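Local coordinates for DNA repair protein RAD2 (Saccharomyces cerevisiae, PDB 4Q0W), which cuts single-stranded DNA as a magnesium-dependent endonuclease and is essential for the incision step of excision repair of damage from UV light, bulky adducts or cross-linking agents, at residues 58-63 against 206-211; 17-22 against 65-70; 27-32 against 188-193. All coordinates share one frame; numbering follows the deposited sequence.

Contact 1 of 3, residues 58-63 against 206-211; sequences FRRICK and NMFHEK. With nucleotides of chain D.
Arg60 lays its side chain over one face of the Phe208 ring, and this is the tightly packed part of the contact. CG of Arg60 lies beside the backbone N (chi1 -68°), and from there the chain runs extended to NE across the ring. Its methylene CD stands 3.7 Å from the centroid of the Phe208 ring, close to the ring normal, in a CH-pi contact, while CG reaches Phe208 CD1 at 3.5 Å. The guanidinium plane is turned only 4° from that of the ring, but it has slid past the centre, so that Phe208 CB sits under its face, offset toward the rim. On the opposite face of the ring lies Met207 CG. Outside the two segments, Trp33 meets the Phe208 ring edge-to-face and the Arg60 guanidinium in a cation-pi contact, and Gln36 takes a hydrogen bond from Arg60 NH2.

The Lys63 side is looser and mostly polar, with one water. Its chain extends past Phe208 in the opposite direction and ends on backbone: NZ of Lys63 donates to Met207 O at 2.9 Å, in the carbonyl plane. The same NZ gives a hydrogen bond to a water at 2.9 Å, which in turn makes weak bonds to Phe208 O and Glu210 OE1. Exposed Glu210 reaches the helix through this water. Beyond the loop, C5' of DA16 of chain D lies over one face of the His209 ring. Helix 52-66 of the N-domain thus clasps a type I beta turn, Asn206 to His209, in the DNA-facing I-domain loop that joins strands 202-205 and 213-218.

Contact 2 of 3, residues 17-22 against 65-70; sequences RLESLE and LYFGIR
Leu18 and Phe67 carry the apolar part of the contact. CB of Leu18 stands over the centre of the Phe67 ring, 3.4 Å from its centroid and 6° off the normal, a CH-pi contact, with Leu18 CD1 beside CE2 and CZ of the same ring. Tyr66 CD2 covers the centre of the other face, so the phenyl ring is sandwiched. Glu19 folds at chi2 (77°), which brings CD near the ring; its OE2 lies 3.8 Å from Phe67 CE1, a van der Waals contact, with carboxylate and ring planes 67° apart. A second apolar pair, Leu21 and Ile69, lies side by side and points the same way, with Leu21 CB 3.8 Å from Ile69 CG1; Met26 of strand 25-29 touches both.

Polar contacts are fewer and weaker. No direct conventional hydrogen bond joins the segments; instead Glu22 CA makes a CA-H...O contact of 3.3 Å with Phe67 O. Glu22 OE2 accepts from a water at 3.2 Å, and that water also donates weakly to Phe67 O.

Hydrogen bonds within each segment shape the two sides. Ser20 N and Ser20 OG both donate to Arg17 O, fastening the 3-10 segment 18-20, while Gly68 N donates to Leu65 O at 2.9 Å. With Ile69 N bonded to Leu64 O and positive phi at Gly68, this is the Schellman motif that ends helix 52-66 and turns the N-domain chain into strand 70-75.

Contact 3 of 3, residues 27-32 against 188-193; sequences AVDASI and IITDDS. With nucleotides of chain C.
Asp29, the last residue of its strand, meets Thr190, just past the end of the neighbouring one: Thr190 OG1 donates to Asp29 OD2 at 2.8 Å, arriving on the anti side, 17° out of the carboxylate plane. The other oxygen is gripped twice from within its own segment. Ser31 OG reaches the syn lone pair of Asp29 OD1 at 2.7 Å, and Ser31 N closes an Asx turn on its anti side, 32° out of plane. Three donors therefore fix the rotation of this carboxylate. By similarity, Asp29 binds the first magnesium ion, and Glu173 lies beside it.

Thr190 OG1 is itself positioned by Asp192 N, which donates to it at 3.1 Å in an ST turn. That turn includes Asp192, a ligand of the second magnesium by similarity and close to a bound calcium ion here; its OD1 accepts from Asp194 N. Just beyond, Ser193 N donates a nearly straight hydrogen bond to OP1 of DA5 of chain C at 3.0 Å.

Behind the carboxylates runs the parallel pairing of strands 25-29 and 187-189, central in the sheet of the PIN-like nuclease fold, with Asp29 at the end of one strand and Asp192 three residues past the other. Ile189 N donates to Ala27 O at 2.8 Å and Asp29 N to Ile189 O at 3.0 Å, both nearly linear. The Val28 and Ile189 side chains lie side by side on one sheet face, pointing the same way, with CG2 of Val28 4.2 Å from CD1 of Ile189; Ala27 and Ile188 point to the other. Farther out, Val28 rests on Pro71 and Phe73 of strand 70-75.

Contact 3 is the buried core, where parallel strands are joined by straight backbone bonds and lead into the metal-binding carboxylates; contact 1 is a surface contact of two basic side chains, an aromatic ring, a backbone carbonyl and water, and contact 2 is partly buried and mostly apolar. Contacts 1 and 2 both use helix 52-66, the first its flank and the second its C-terminal end. Met207 links them, its CE packing on Leu18 and Ile69, and its CB meets Ile189 of contact 3. Contacts 1 and 3 each join N-domain to I-domain and come near DNA, whereas contact 2 stays within the N-domain, away from the metal sites, without touching contact 3.

Contact 1 of 3, residues 58-63 against 206-211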
loop_
_atom_site.group_PDB
_atom_site.type_symbol
_atom_site.label_atom_id
_atom_site.label_comp_id
_atom_site.label_asym_id
_atom_site.label_seq_id
_atom_site.Cartn_x
_atom_site.Cartn_y
_atom_site.Cartn_z
ATOM N N PHE A 58 -30.022 22.620 -5.801
ATOM C CA PHE A 58 -31.475 22.428 -5.743
ATOM C C PHE A 58 -31.852 21.031 -5.218
ATOM O O PHE A 58 -32.710 20.894 -4.344
ATOM C CB PHE A 58 -32.127 22.688 -7.116
ATOM C CG PHE A 58 -33.639 22.594 -7.105
ATOM C CD1 PHE A 58 -34.281 21.378 -7.319
ATOM C CD2 PHE A 58 -34.420 23.730 -6.901
ATOM C CE1 PHE A 58 -35.683 21.293 -7.311
ATOM C CE2 PHE A 58 -35.816 23.651 -6.891
ATOM C CZ PHE A 58 -36.440 22.430 -7.094
ATOM N N ARG A 59 -31.210 20.008 -5.766
ATOM C CA ARG A 59 -31.466 18.629 -5.375
ATOM C C ARG A 59 -31.145 18.351 -3.896
ATOM O O ARG A 59 -31.883 17.626 -3.206
ATOM C CB ARG A 59 -30.641 17.695 -6.267
ATOM C CG ARG A 59 -30.798 16.211 -5.950
ATOM C CD ARG A 59 -29.985 15.357 -6.922
ATOM N N ARG A 60 -30.041 18.911 -3.410
ATOM C CA ARG A 60 -29.667 18.705 -2.012
ATOM C C ARG A 60 -30.595 19.459 -1.063
ATOM O O ARG A 60 -30.966 18.943 -0.009
ATOM C CB ARG A 60 -28.197 19.085 -1.778
ATOM C CG ARG A 60 -27.237 18.140 -2.478
ATOM C CD ARG A 60 -25.800 18.353 -2.023
ATOM N NE ARG A 60 -24.903 17.359 -2.596
ATOM C CZ ARG A 60 -23.598 17.310 -2.349
ATOM N NH1 ARG A 60 -23.046 18.196 -1.532
ATOM N NH2 ARG A 60 -22.846 16.378 -2.917
ATOM N N ILE A 61 -30.975 20.677 -1.442
ATOM C CA ILE A 61 -31.900 21.473 -0.632
ATOM C C ILE A 61 -33.231 20.729 -0.485
ATOM O O ILE A 61 -33.819 20.680 0.601
ATOM C CB ILE A 61 -32.149 22.852 -1.276
ATOM C CG1 ILE A 61 -30.928 23.758 -1.094
ATOM C CG2 ILE A 61 -33.396 23.525 -0.692
ATOM C CD1 ILE A 61 -30.960 25.014 -1.987
ATOM N N CYS A 62 -33.699 20.142 -1.581
ATOM C CA CYS A 62 -34.965 19.427 -1.563
ATOM C C CYS A 62 -34.884 18.201 -0.646
ATOM O O CYS A 62 -35.838 17.896 0.059
ATOM C CB CYS A 62 -35.375 19.036 -2.984
ATOM S SG CYS A 62 -35.905 20.471 -3.987
ATOM N N LYS A 63 -33.745 17.511 -0.651
ATOM C CA LYS A 63 -33.574 16.341 0.209
ATOM C C LYS A 63 -33.685 16.753 1.678
ATOM O O LYS A 63 -34.431 16.142 2.441
ATOM C CB LYS A 63 -32.243 15.633 -0.077
ATOM C CG LYS A 63 -32.038 14.343 0.742
ATOM C CD LYS A 63 -30.837 13.537 0.245
ATOM C CE LYS A 63 -30.566 12.320 1.130
ATOM N NZ LYS A 63 -29.399 11.516 0.661
ATOM N N ASN A 206 -21.755 11.848 4.911
ATOM C CA ASN A 206 -22.379 11.097 3.807
ATOM C C ASN A 206 -23.870 11.380 3.679
ATOM O O ASN A 206 -24.636 10.525 3.236
ATOM C CB ASN A 206 -22.137 9.580 3.937
ATOM C CG ASN A 206 -20.678 9.207 3.786
ATOM O OD1 ASN A 206 -19.843 10.043 3.437
ATOM N ND2 ASN A 206 -20.364 7.946 4.038
ATOM N N MET A 207 -24.272 12.581 4.079
ATOM C CA MET A 207 -25.664 13.013 4.001
ATOM C C MET A 207 -26.219 12.939 2.569
ATOM O O MET A 207 -27.393 12.651 2.370
ATOM C CB MET A 207 -25.784 14.445 4.526
ATOM C CG MET A 207 -27.189 15.027 4.497
ATOM S SD MET A 207 -28.226 14.361 5.819
ATOM C CE MET A 207 -29.838 14.806 5.182
ATOM N N PHE A 208 -25.380 13.191 1.571
ATOM C CA PHE A 208 -25.875 13.193 0.199
ATOM C C PHE A 208 -25.421 11.993 -0.631
ATOM O O PHE A 208 -25.449 12.029 -1.865
ATOM C CB PHE A 208 -25.605 14.547 -0.464
ATOM C CG PHE A 208 -26.161 15.691 0.332
ATOM C CD1 PHE A 208 -27.508 16.010 0.259
ATOM C CD2 PHE A 208 -25.360 16.387 1.216
ATOM C CE1 PHE A 208 -28.041 17.031 1.028
ATOM C CE2 PHE A 208 -25.881 17.417 1.986
ATOM C CZ PHE A 208 -27.228 17.738 1.888
ATOM N N HIS A 209 -25.020 10.924 0.058
ATOM C CA HIS A 209 -24.898 9.621 -0.578
ATOM C C HIS A 209 -26.299 9.083 -0.856
ATOM O O HIS A 209 -27.273 9.528 -0.248
ATOM C CB HIS A 209 -24.112 8.652 0.309
ATOM C CG HIS A 209 -22.633 8.875 0.276
ATOM N ND1 HIS A 209 -21.724 7.892 0.603
ATOM C CD2 HIS A 209 -21.904 9.968 -0.056
ATOM C CE1 HIS A 209 -20.498 8.370 0.477
ATOM N NE2 HIS A 209 -20.579 9.626 0.076
ATOM N N GLU A 210 -26.405 8.131 -1.775
ATOM C CA GLU A 210 -27.709 7.567 -2.119
ATOM C C GLU A 210 -28.093 6.423 -1.177
ATOM O O GLU A 210 -28.118 5.257 -1.585
ATOM C CB GLU A 210 -27.709 7.089 -3.572
ATOM C CG GLU A 210 -28.809 7.705 -4.414
ATOM C CD GLU A 210 -28.932 9.203 -4.198
ATOM O OE1 GLU A 210 -29.983 9.640 -3.678
ATOM O OE2 GLU A 210 -27.983 9.942 -4.546
ATOM N N LYS A 211 -28.391 6.764 0.078
ATOM C CA LYS A 211 -28.660 5.767 1.120
ATOM C C LYS A 211 -29.841 6.152 1.997
ATOM O O LYS A 211 -30.224 7.323 2.051
ATOM C CB LYS A 211 -27.430 5.581 2.006
ATOM C CG LYS A 211 -26.670 4.300 1.752
ATOM C CD LYS A 211 -25.303 4.562 1.138
ATOM C CE LYS A 211 -24.668 3.250 0.701
ATOM N NZ LYS A 211 -25.580 2.477 -0.197
ATOM P P DA D 16 -20.061 6.410 -5.616
ATOM O OP1 DA D 16 -20.185 5.450 -4.488
ATOM O OP2 DA D 16 -20.599 6.055 -6.953
ATOM O "O5'" DA D 16 -20.708 7.815 -5.202
ATOM C "C5'" DA D 16 -20.410 8.399 -3.940
ATOM C "C4'" DA D 16 -20.543 9.906 -4.036
ATOM O "O4'" DA D 16 -19.517 10.431 -4.916
ATOM C "C3'" DA D 16 -21.859 10.403 -4.636
ATOM O "O3'" DA D 16 -22.731 10.861 -3.594
ATOM C "C2'" DA D 16 -21.452 11.524 -5.609
ATOM C "C1'" DA D 16 -19.968 11.715 -5.287
ATOM N N9 DA D 16 -19.126 12.234 -6.365
ATOM C C8 DA D 16 -19.165 11.923 -7.698
ATOM N N7 DA D 16 -18.265 12.559 -8.416
ATOM C C5 DA D 16 -17.583 13.338 -7.491
ATOM C C6 DA D 16 -16.508 14.251 -7.612
ATOM N N6 DA D 16 -15.905 14.534 -8.773
ATOM N N1 DA D 16 -16.068 14.859 -6.484
ATOM C C2 DA D 16 -16.668 14.569 -5.319
ATOM N N3 DA D 16 -17.686 13.735 -5.086
ATOM C C4 DA D 16 -18.103 13.149 -6.222
HETATM O O HOH W 1 -28.592 12.218 -2.016
#

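Contact 2 of 3, residues 17-22 against 65-70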
loop_
_atom_site.group_PDB
_atom_site.type_symbol
_atom_site.label_atom_id
_atom_site.label_comp_id
_atom_site.label_asym_id
_atom_site.label_seq_id
_atom_site.Cartn_x
_atom_site.Cartn_y
_atom_site.Cartn_z
ATOM N N ARG A 17 -31.150 7.189 10.608
ATOM C CA ARG A 17 -32.150 7.334 9.540
ATOM C C ARG A 17 -32.480 8.791 9.242
ATOM O O ARG A 17 -32.705 9.592 10.161
ATOM C CB ARG A 17 -33.442 6.592 9.898
ATOM C CG ARG A 17 -33.270 5.083 9.972
ATOM C CD ARG A 17 -34.606 4.360 10.017
ATOM N NE ARG A 17 -34.518 3.090 9.304
ATOM C CZ ARG A 17 -34.667 2.968 7.986
ATOM N NH1 ARG A 17 -34.560 1.775 7.417
ATOM N NH2 ARG A 17 -34.918 4.039 7.235
ATOM N N LEU A 18 -32.546 9.127 7.958
ATOM C CA LEU A 18 -32.847 10.503 7.554
ATOM C C LEU A 18 -34.147 10.975 8.184
ATOM O O LEU A 18 -34.267 12.133 8.581
ATOM C CB LEU A 18 -32.908 10.597 6.030
ATOM C CG LEU A 18 -31.624 10.079 5.380
ATOM C CD1 LEU A 18 -31.864 9.614 3.945
ATOM C CD2 LEU A 18 -30.556 11.156 5.428
ATOM N N GLU A 19 -35.103 10.056 8.314
ATOM C CA GLU A 19 -36.390 10.338 8.958
ATOM C C GLU A 19 -36.286 10.886 10.392
ATOM O O GLU A 19 -37.159 11.644 10.843
ATOM C CB GLU A 19 -37.264 9.070 8.962
ATOM C CG GLU A 19 -37.746 8.597 7.580
ATOM C CD GLU A 19 -36.673 7.882 6.752
ATOM O OE1 GLU A 19 -35.507 7.774 7.207
ATOM O OE2 GLU A 19 -37.005 7.428 5.630
ATOM N N SER A 20 -35.225 10.514 11.107
ATOM C CA SER A 20 -35.086 10.923 12.505
ATOM C C SER A 20 -34.646 12.378 12.652
ATOM O O SER A 20 -34.778 12.968 13.729
ATOM C CB SER A 20 -34.110 10.006 13.249
ATOM O OG SER A 20 -32.816 10.079 12.684
ATOM N N LEU A 21 -34.144 12.964 11.571
ATOM C CA LEU A 21 -33.605 14.320 11.635
ATOM C C LEU A 21 -34.676 15.404 11.523
ATOM O O LEU A 21 -34.362 16.597 11.450
ATOM C CB LEU A 21 -32.544 14.506 10.552
ATOM C CG LEU A 21 -31.453 13.442 10.551
ATOM C CD1 LEU A 21 -30.457 13.673 9.425
ATOM C CD2 LEU A 21 -30.751 13.430 11.903
ATOM N N GLU A 22 -35.942 14.985 11.517
ATOM C CA GLU A 22 -37.050 15.917 11.358
ATOM C C GLU A 22 -36.991 17.034 12.388
ATOM O O GLU A 22 -36.811 16.765 13.573
ATOM C CB GLU A 22 -38.392 15.186 11.456
ATOM C CG GLU A 22 -39.575 16.113 11.349
ATOM C CD GLU A 22 -40.912 15.388 11.426
ATOM O OE1 GLU A 22 -41.761 15.809 12.241
ATOM O OE2 GLU A 22 -41.115 14.408 10.670
ATOM N N LEU A 65 -35.160 19.439 2.896
ATOM C CA LEU A 65 -36.503 19.905 3.196
ATOM C C LEU A 65 -37.482 18.739 3.267
ATOM O O LEU A 65 -38.400 18.736 4.097
ATOM C CB LEU A 65 -36.961 20.959 2.182
ATOM C CG LEU A 65 -36.294 22.331 2.294
ATOM C CD1 LEU A 65 -36.883 23.338 1.293
ATOM C CD2 LEU A 65 -36.363 22.877 3.727
ATOM N N TYR A 66 -37.268 17.748 2.408
ATOM C CA TYR A 66 -38.078 16.541 2.403
ATOM C C TYR A 66 -38.126 15.842 3.764
ATOM O O TYR A 66 -39.150 15.269 4.132
ATOM C CB TYR A 66 -37.554 15.551 1.364
ATOM C CG TYR A 66 -38.368 14.266 1.320
ATOM C CD1 TYR A 66 -39.541 14.189 0.568
ATOM C CD2 TYR A 66 -37.974 13.137 2.039
ATOM C CE1 TYR A 66 -40.295 13.020 0.528
ATOM C CE2 TYR A 66 -38.723 11.966 2.009
ATOM C CZ TYR A 66 -39.879 11.915 1.251
ATOM O OH TYR A 66 -40.615 10.757 1.217
ATOM N N PHE A 67 -37.014 15.855 4.496
ATOM C CA PHE A 67 -36.986 15.182 5.792
ATOM C C PHE A 67 -37.219 16.172 6.919
ATOM O O PHE A 67 -37.035 15.847 8.095
ATOM C CB PHE A 67 -35.669 14.430 5.989
ATOM C CG PHE A 67 -35.525 13.232 5.094
ATOM C CD1 PHE A 67 -36.282 12.087 5.323
ATOM C CD2 PHE A 67 -34.632 13.243 4.027
ATOM C CE1 PHE A 67 -36.159 10.971 4.497
ATOM C CE2 PHE A 67 -34.509 12.134 3.199
ATOM C CZ PHE A 67 -35.279 10.994 3.438
ATOM N N GLY A 68 -37.624 17.385 6.555
ATOM C CA GLY A 68 -37.999 18.376 7.543
ATOM C C GLY A 68 -36.825 19.001 8.273
ATOM O O GLY A 68 -36.993 19.610 9.336
ATOM N N ILE A 69 -35.633 18.876 7.699
ATOM C CA ILE A 69 -34.457 19.508 8.293
ATOM C C ILE A 69 -34.519 21.021 8.096
ATOM O O ILE A 69 -34.943 21.511 7.042
ATOM C CB ILE A 69 -33.143 18.909 7.721
ATOM C CG1 ILE A 69 -32.962 17.481 8.227
ATOM C CG2 ILE A 69 -31.913 19.735 8.121
ATOM C CD1 ILE A 69 -31.989 16.664 7.402
ATOM N N ARG A 70 -34.127 21.766 9.124
ATOM C CA ARG A 70 -34.035 23.219 9.021
ATOM C C ARG A 70 -32.572 23.636 8.828
ATOM O O ARG A 70 -31.836 23.827 9.807
ATOM C CB ARG A 70 -34.635 23.878 10.262
ATOM C CG ARG A 70 -36.149 23.654 10.390
ATOM C CD ARG A 70 -36.585 23.501 11.841
ATOM N NE ARG A 70 -36.545 24.761 12.579
ATOM C CZ ARG A 70 -36.359 24.850 13.896
ATOM N NH1 ARG A 70 -36.187 23.749 14.628
ATOM N NH2 ARG A 70 -36.336 26.040 14.483
HETATM O O HOH W 2 -39.233 13.164 8.364
#

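Contact 3 of 3, residues 27-32 against 188-193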
loop_
_atom_site.group_PDB
_atom_site.type_symbol
_atom_site.label_atom_id
_atom_site.label_comp_id
_atom_site.label_asym_id
_atom_site.label_seq_id
_atom_site.Cartn_x
_atom_site.Cartn_y
_atom_site.Cartn_z
ATOM N N ALA A 27 -26.336 22.969 10.601
ATOM C CA ALA A 27 -25.405 23.808 9.854
ATOM C C ALA A 27 -24.955 23.016 8.633
ATOM O O ALA A 27 -24.442 21.895 8.766
ATOM C CB ALA A 27 -24.205 24.182 10.709
ATOM N N VAL A 28 -25.161 23.564 7.440
ATOM C CA VAL A 28 -24.711 22.855 6.244
ATOM C C VAL A 28 -23.421 23.478 5.748
ATOM O O VAL A 28 -23.385 24.670 5.415
ATOM C CB VAL A 28 -25.782 22.857 5.132
ATOM C CG1 VAL A 28 -25.291 22.092 3.905
ATOM C CG2 VAL A 28 -27.080 22.246 5.665
ATOM N N ASP A 29 -22.358 22.680 5.731
ATOM C CA ASP A 29 -21.062 23.147 5.234
ATOM C C ASP A 29 -21.080 23.010 3.718
ATOM O O ASP A 29 -20.878 21.922 3.180
ATOM C CB ASP A 29 -19.912 22.340 5.875
ATOM C CG ASP A 29 -18.566 22.556 5.177
ATOM O OD1 ASP A 29 -18.429 23.513 4.380
ATOM O OD2 ASP A 29 -17.631 21.759 5.429
ATOM N N ALA A 30 -21.316 24.115 3.020
ATOM C CA ALA A 30 -21.494 24.036 1.578
ATOM C C ALA A 30 -20.291 24.605 0.849
ATOM O O ALA A 30 -20.380 24.927 -0.333
ATOM C CB ALA A 30 -22.763 24.763 1.168
ATOM N N SER A 31 -19.172 24.699 1.566
ATOM C CA SER A 31 -17.955 25.363 1.086
ATOM C C SER A 31 -17.358 24.806 -0.218
ATOM O O SER A 31 -16.752 25.555 -0.988
ATOM C CB SER A 31 -16.885 25.343 2.188
ATOM O OG SER A 31 -16.529 24.006 2.540
ATOM N N ILE A 32 -17.505 23.507 -0.467
ATOM C CA ILE A 32 -16.922 22.926 -1.681
ATOM C C ILE A 32 -17.953 22.327 -2.649
ATOM O O ILE A 32 -17.587 21.684 -3.638
ATOM C CB ILE A 32 -15.821 21.869 -1.372
ATOM C CG1 ILE A 32 -16.417 20.639 -0.694
ATOM C CG2 ILE A 32 -14.699 22.469 -0.540
ATOM C CD1 ILE A 32 -15.563 19.398 -0.844
ATOM N N ILE A 188 -24.203 19.278 12.564
ATOM C CA ILE A 188 -23.433 19.799 11.450
ATOM C C ILE A 188 -23.377 18.781 10.317
ATOM O O ILE A 188 -23.011 17.617 10.513
ATOM C CB ILE A 188 -21.996 20.183 11.864
ATOM C CG1 ILE A 188 -22.006 21.208 13.000
ATOM C CG2 ILE A 188 -21.233 20.727 10.662
ATOM C CD1 ILE A 188 -20.609 21.400 13.684
ATOM N N ILE A 189 -23.763 19.221 9.126
ATOM C CA ILE A 189 -23.672 18.366 7.962
ATOM C C ILE A 189 -22.402 18.742 7.207
ATOM O O ILE A 189 -22.296 19.851 6.662
ATOM C CB ILE A 189 -24.937 18.504 7.066
ATOM C CG1 ILE A 189 -26.164 17.913 7.775
ATOM C CG2 ILE A 189 -24.736 17.796 5.733
ATOM C CD1 ILE A 189 -27.522 18.369 7.165
ATOM N N THR A 190 -21.432 17.834 7.216
ATOM C CA THR A 190 -20.159 18.029 6.512
ATOM C C THR A 190 -19.494 16.682 6.346
ATOM O O THR A 190 -19.824 15.735 7.066
ATOM C CB THR A 190 -19.186 18.961 7.287
ATOM O OG1 THR A 190 -18.034 19.222 6.472
ATOM C CG2 THR A 190 -18.708 18.301 8.599
ATOM N N ASP A 191 -18.579 16.571 5.391
ATOM C CA ASP A 191 -17.770 15.373 5.288
ATOM C C ASP A 191 -16.310 15.654 5.648
ATOM O O ASP A 191 -15.458 14.758 5.588
ATOM C CB ASP A 191 -17.842 14.789 3.880
ATOM C CG ASP A 191 -19.251 14.380 3.486
ATOM O OD1 ASP A 191 -20.079 14.124 4.389
ATOM O OD2 ASP A 191 -19.522 14.322 2.265
ATOM N N ASP A 192 -16.024 16.899 6.015
ATOM C CA ASP A 192 -14.639 17.317 6.225
ATOM C C ASP A 192 -14.221 17.125 7.684
ATOM O O ASP A 192 -14.734 17.801 8.574
ATOM C CB ASP A 192 -14.449 18.777 5.803
ATOM C CG ASP A 192 -12.968 19.167 5.698
ATOM O OD1 ASP A 192 -12.215 18.930 6.661
ATOM O OD2 ASP A 192 -12.547 19.685 4.644
ATOM N N SER A 193 -13.276 16.219 7.915
ATOM C CA SER A 193 -12.838 15.887 9.276
ATOM C C SER A 193 -12.271 17.053 10.087
ATOM O O SER A 193 -12.175 16.953 11.309
ATOM C CB SER A 193 -11.828 14.736 9.260
ATOM O OG SER A 193 -10.727 15.017 8.401
ATOM P P DA C 5 -11.506 14.697 4.224
ATOM O OP1 DA C 5 -12.094 14.770 5.597
ATOM O OP2 DA C 5 -10.026 14.701 4.044
ATOM O "O5'" DA C 5 -12.052 13.409 3.430
ATOM C "C5'" DA C 5 -13.476 13.252 3.250
ATOM C "C4'" DA C 5 -13.802 11.939 2.568
ATOM O "O4'" DA C 5 -13.432 12.015 1.169
ATOM C "C3'" DA C 5 -13.101 10.705 3.134
ATOM O "O3'" DA C 5 -14.076 9.672 3.244
ATOM C "C2'" DA C 5 -12.013 10.387 2.097
ATOM C "C1'" DA C 5 -12.648 10.895 0.802
ATOM N N9 DA C 5 -11.741 11.394 -0.235
ATOM C C8 DA C 5 -10.723 12.307 -0.091
ATOM N N7 DA C 5 -10.102 12.582 -1.218
ATOM C C5 DA C 5 -10.765 11.807 -2.170
ATOM C C6 DA C 5 -10.583 11.642 -3.561
ATOM N N6 DA C 5 -9.641 12.291 -4.261
ATOM N N1 DA C 5 -11.417 10.789 -4.206
ATOM C C2 DA C 5 -12.362 10.151 -3.506
ATOM N N3 DA C 5 -12.624 10.221 -2.198
ATOM C C4 DA C 5 -11.780 11.072 -1.581
ATOM P P DG C 4 -9.937 19.885 -0.158
ATOM O OP1 DG C 4 -9.564 20.863 0.899
ATOM O OP2 DG C 4 -8.889 19.312 -1.047
ATOM O "O5'" DG C 4 -10.720 18.662 0.507
ATOM C "C5'" DG C 4 -11.879 18.889 1.281
ATOM C "C4'" DG C 4 -12.429 17.532 1.680
ATOM O "O4'" DG C 4 -12.849 16.791 0.501
ATOM C "C3'" DG C 4 -11.435 16.625 2.409
ATOM O "O3'" DG C 4 -12.164 15.942 3.430
ATOM C "C2'" DG C 4 -10.906 15.682 1.319
ATOM C "C1'" DG C 4 -12.116 15.567 0.392
ATOM N N9 DG C 4 -11.799 15.451 -1.030
ATOM C C8 DG C 4 -10.778 16.059 -1.730
ATOM N N7 DG C 4 -10.781 15.773 -3.007
ATOM C C5 DG C 4 -11.866 14.928 -3.171
ATOM C C6 DG C 4 -12.361 14.303 -4.337
ATOM O O6 DG C 4 -11.916 14.381 -5.491
ATOM N N1 DG C 4 -13.483 13.520 -4.056
ATOM C C2 DG C 4 -14.056 13.376 -2.798
ATOM N N2 DG C 4 -15.147 12.584 -2.700
ATOM N N3 DG C 4 -13.597 13.969 -1.695
ATOM C C4 DG C 4 -12.507 14.728 -1.962
ATOM P P DT C 3 -8.628 21.881 -4.726
ATOM O "O5'" DT C 3 -10.207 21.611 -4.813
ATOM C "C5'" DT C 3 -11.108 22.275 -3.927
ATOM C "C4'" DT C 3 -11.961 21.271 -3.177
ATOM O "O4'" DT C 3 -12.805 20.543 -4.091
ATOM C "C3'" DT C 3 -11.145 20.209 -2.460
ATOM O "O3'" DT C 3 -11.045 20.574 -1.094
ATOM C "C2'" DT C 3 -11.914 18.901 -2.632
ATOM C "C1'" DT C 3 -13.053 19.249 -3.577
ATOM N N1 DT C 3 -13.156 18.343 -4.748
ATOM C C2 DT C 3 -14.136 17.375 -4.773
ATOM O O2 DT C 3 -14.931 17.207 -3.866
ATOM N N3 DT C 3 -14.156 16.615 -5.914
ATOM C C4 DT C 3 -13.296 16.729 -6.994
ATOM O O4 DT C 3 -13.381 15.993 -7.976
ATOM C C5 DT C 3 -12.290 17.761 -6.887
ATOM C C7 DT C 3 -11.309 17.980 -7.998
ATOM C C6 DT C 3 -12.267 18.514 -5.784
#